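Local coordinates for protein glutamine cyclotransferase (Zymomonas mobilis, PDB 3NOL) that catalyses the cyclisation of N-terminal glutamine to pyroglutamate, as a bacterial glutaminyl cyclase of beta-propeller fold that binds a calcium ion, at residues Arg238-Gly243 with Pro247-Ile252. Sequence-based numbering, arbitrary orientation.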
loop_
_atom_site.group_PDB
_atom_site.type_symbol
_atom_site.label_atom_id
_atom_site.label_comp_id
_atom_site.label_asym_id
_atom_site.label_seq_id
_atom_site.Cartn_x
_atom_site.Cartn_y
_atom_site.Cartn_z
ATOM N N ARG A 238 -7.597 2.985 12.941
ATOM C CA ARG A 238 -7.883 1.658 12.379
ATOM C C ARG A 238 -6.831 1.269 11.350
ATOM O O ARG A 238 -6.638 1.977 10.350
ATOM C CB ARG A 238 -9.282 1.617 11.742
ATOM C CG ARG A 238 -10.441 1.787 12.739
ATOM C CD ARG A 238 -11.828 1.633 12.077
ATOM N NE ARG A 238 -12.085 2.729 11.134
ATOM C CZ ARG A 238 -13.113 2.808 10.279
ATOM N NH1 ARG A 238 -14.036 1.853 10.203
ATOM N NH2 ARG A 238 -13.219 3.874 9.481
ATOM N N LEU A 239 -6.169 0.142 11.604
ATOM C CA LEU A 239 -5.183 -0.407 10.685
ATOM C C LEU A 239 -5.828 -1.536 9.871
ATOM O O LEU A 239 -6.401 -2.469 10.449
ATOM C CB LEU A 239 -3.990 -0.956 11.470
ATOM C CG LEU A 239 -2.799 -1.515 10.683
ATOM C CD1 LEU A 239 -2.187 -0.471 9.770
ATOM C CD2 LEU A 239 -1.745 -2.105 11.622
ATOM N N PHE A 240 -5.710 -1.450 8.552
ATOM C CA PHE A 240 -6.349 -2.401 7.642
ATOM C C PHE A 240 -5.275 -3.063 6.792
ATOM O O PHE A 240 -4.404 -2.373 6.232
ATOM C CB PHE A 240 -7.315 -1.685 6.687
ATOM C CG PHE A 240 -8.442 -0.959 7.370
ATOM C CD1 PHE A 240 -9.568 -1.667 7.813
ATOM C CD2 PHE A 240 -8.374 0.428 7.567
ATOM C CE1 PHE A 240 -10.624 -0.993 8.417
ATOM C CE2 PHE A 240 -9.432 1.110 8.178
ATOM C CZ PHE A 240 -10.549 0.410 8.598
ATOM N N VAL A 241 -5.372 -4.380 6.650
ATOM C CA VAL A 241 -4.436 -5.112 5.780
ATOM C C VAL A 241 -5.208 -6.047 4.848
ATOM O O VAL A 241 -6.257 -6.601 5.224
ATOM C CB VAL A 241 -3.391 -5.914 6.593
ATOM C CG1 VAL A 241 -2.464 -4.953 7.386
ATOM C CG2 VAL A 241 -4.081 -6.926 7.541
ATOM N N THR A 242 -4.707 -6.198 3.626
ATOM C CA THR A 242 -5.289 -7.156 2.690
ATOM C C THR A 242 -4.195 -7.781 1.792
ATOM O O THR A 242 -2.987 -7.687 2.077
ATOM C CB THR A 242 -6.489 -6.516 1.881
ATOM O OG1 THR A 242 -7.249 -7.538 1.192
ATOM C CG2 THR A 242 -5.980 -5.469 0.892
ATOM N N GLY A 243 -4.633 -8.458 0.735
ATOM C CA GLY A 243 -3.699 -9.054 -0.202
ATOM C C GLY A 243 -4.345 -9.297 -1.558
ATOM O O GLY A 243 -5.590 -9.130 -1.753
ATOM N N PRO A 247 -9.964 -12.650 0.072
ATOM C CA PRO A 247 -11.423 -12.479 0.242
ATOM C C PRO A 247 -11.833 -11.488 1.330
ATOM O O PRO A 247 -13.033 -11.221 1.490
ATOM C CB PRO A 247 -11.893 -13.890 0.644
ATOM C CG PRO A 247 -10.687 -14.455 1.402
ATOM C CD PRO A 247 -9.482 -13.929 0.649
ATOM N N LYS A 248 -10.856 -10.990 2.090
ATOM C CA LYS A 248 -11.147 -10.039 3.176
ATOM C C LYS A 248 -10.128 -8.907 3.248
ATOM O O LYS A 248 -8.985 -9.087 2.838
ATOM C CB LYS A 248 -11.150 -10.747 4.550
ATOM C CG LYS A 248 -12.161 -11.897 4.751
ATOM C CD LYS A 248 -13.630 -11.456 4.677
ATOM C CE LYS A 248 -14.544 -12.665 4.974
ATOM N NZ LYS A 248 -15.999 -12.325 4.830
ATOM N N VAL A 249 -10.559 -7.763 3.795
ATOM C CA VAL A 249 -9.675 -6.771 4.389
ATOM C C VAL A 249 -9.843 -6.971 5.900
ATOM O O VAL A 249 -10.978 -7.035 6.392
ATOM C CB VAL A 249 -10.089 -5.317 4.044
ATOM C CG1 VAL A 249 -9.163 -4.302 4.739
ATOM C CG2 VAL A 249 -10.098 -5.099 2.523
ATOM N N PHE A 250 -8.734 -7.053 6.615
ATOM C CA PHE A 250 -8.773 -7.250 8.065
ATOM C C PHE A 250 -8.434 -5.948 8.757
ATOM O O PHE A 250 -7.409 -5.321 8.458
ATOM C CB PHE A 250 -7.746 -8.292 8.513
ATOM C CG PHE A 250 -7.998 -9.668 7.957
ATOM C CD1 PHE A 250 -7.263 -10.124 6.875
ATOM C CD2 PHE A 250 -8.993 -10.493 8.507
ATOM C CE1 PHE A 250 -7.495 -11.399 6.328
ATOM C CE2 PHE A 250 -9.241 -11.769 7.980
ATOM C CZ PHE A 250 -8.475 -12.227 6.884
ATOM N N GLU A 251 -9.282 -5.562 9.704
ATOM C CA GLU A 251 -8.946 -4.496 10.630
ATOM C C GLU A 251 -8.277 -5.183 11.821
ATOM O O GLU A 251 -8.884 -6.068 12.459
ATOM C CB GLU A 251 -10.212 -3.761 11.055
ATOM C CG GLU A 251 -9.960 -2.706 12.102
ATOM C CD GLU A 251 -11.246 -2.023 12.580
ATOM O OE1 GLU A 251 -11.166 -1.312 13.602
ATOM O OE2 GLU A 251 -12.305 -2.193 11.939
ATOM N N ILE A 252 -7.031 -4.803 12.086
ATOM C CA ILE A 252 -6.216 -5.501 13.102
ATOM C C ILE A 252 -5.630 -4.569 14.149
ATOM O O ILE A 252 -5.302 -3.413 13.867
ATOM C CB ILE A 252 -5.041 -6.313 12.480
ATOM C CG1 ILE A 252 -4.082 -5.398 11.672
ATOM C CG2 ILE A 252 -5.548 -7.486 11.658
ATOM C CD1 ILE A 252 -2.755 -6.126 11.274
HETATM O O HOH W 1 -14.363 -0.526 11.803
HETATM O O HOH W 2 -6.648 -1.105 14.106
#
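The hydroxyl of T242 donates to the backbone carbonyl of K248, OG1 to O 2.8 Å, tilted 32° from the carbonyl plane. Holding OG1 anti to its own N (chi1 -167°) swings the hydroxyl across to the neighbouring strand, where it adds a side-chain link near the turn of this antiparallel hairpin. Further along, V241 and F250 form a hydrogen-bonded pair: V241 N to F250 O and F250 N to V241 O are both 2.9 Å. I252 N reaches L239 O, while a water bridges L239 N and I252 O, standing in for the direct return bond. Between them, F240 and E251 are a non-hydrogen-bonded pair whose side chains run alongside each other; F240 CE1 lies 3.8 Å from E251 CB, and F240 CB meets V249 CG1. The extended chain of E251 carries its carboxylate beside the aliphatic part of R238, OE1 3.3 Å from R238 CG. The guanidinium and carboxylate planes stand 82° apart and the charged atoms do not touch; a second water links R238 NH1 to E251 OE2, while R238 NE forms a salt bridge with D233. One guanidinium face lies against F240 CZ. On the other side of the sheet L239 CD2 meets I252 CG1, and V241 CG2 touches both F250 CB and I252 CD1, the latter at 4.0 Å. F240 touches F48 and Y50 of strand 44-51 and stacks edge-to-face with F55, whereas I213 and A217 pack on F250. Strands 227-233, 238-243, 248-256 and 28-38 lie side by side in that order, consistent with a propeller blade whose outer strand, 28-38, comes from the N-terminal end of the chain.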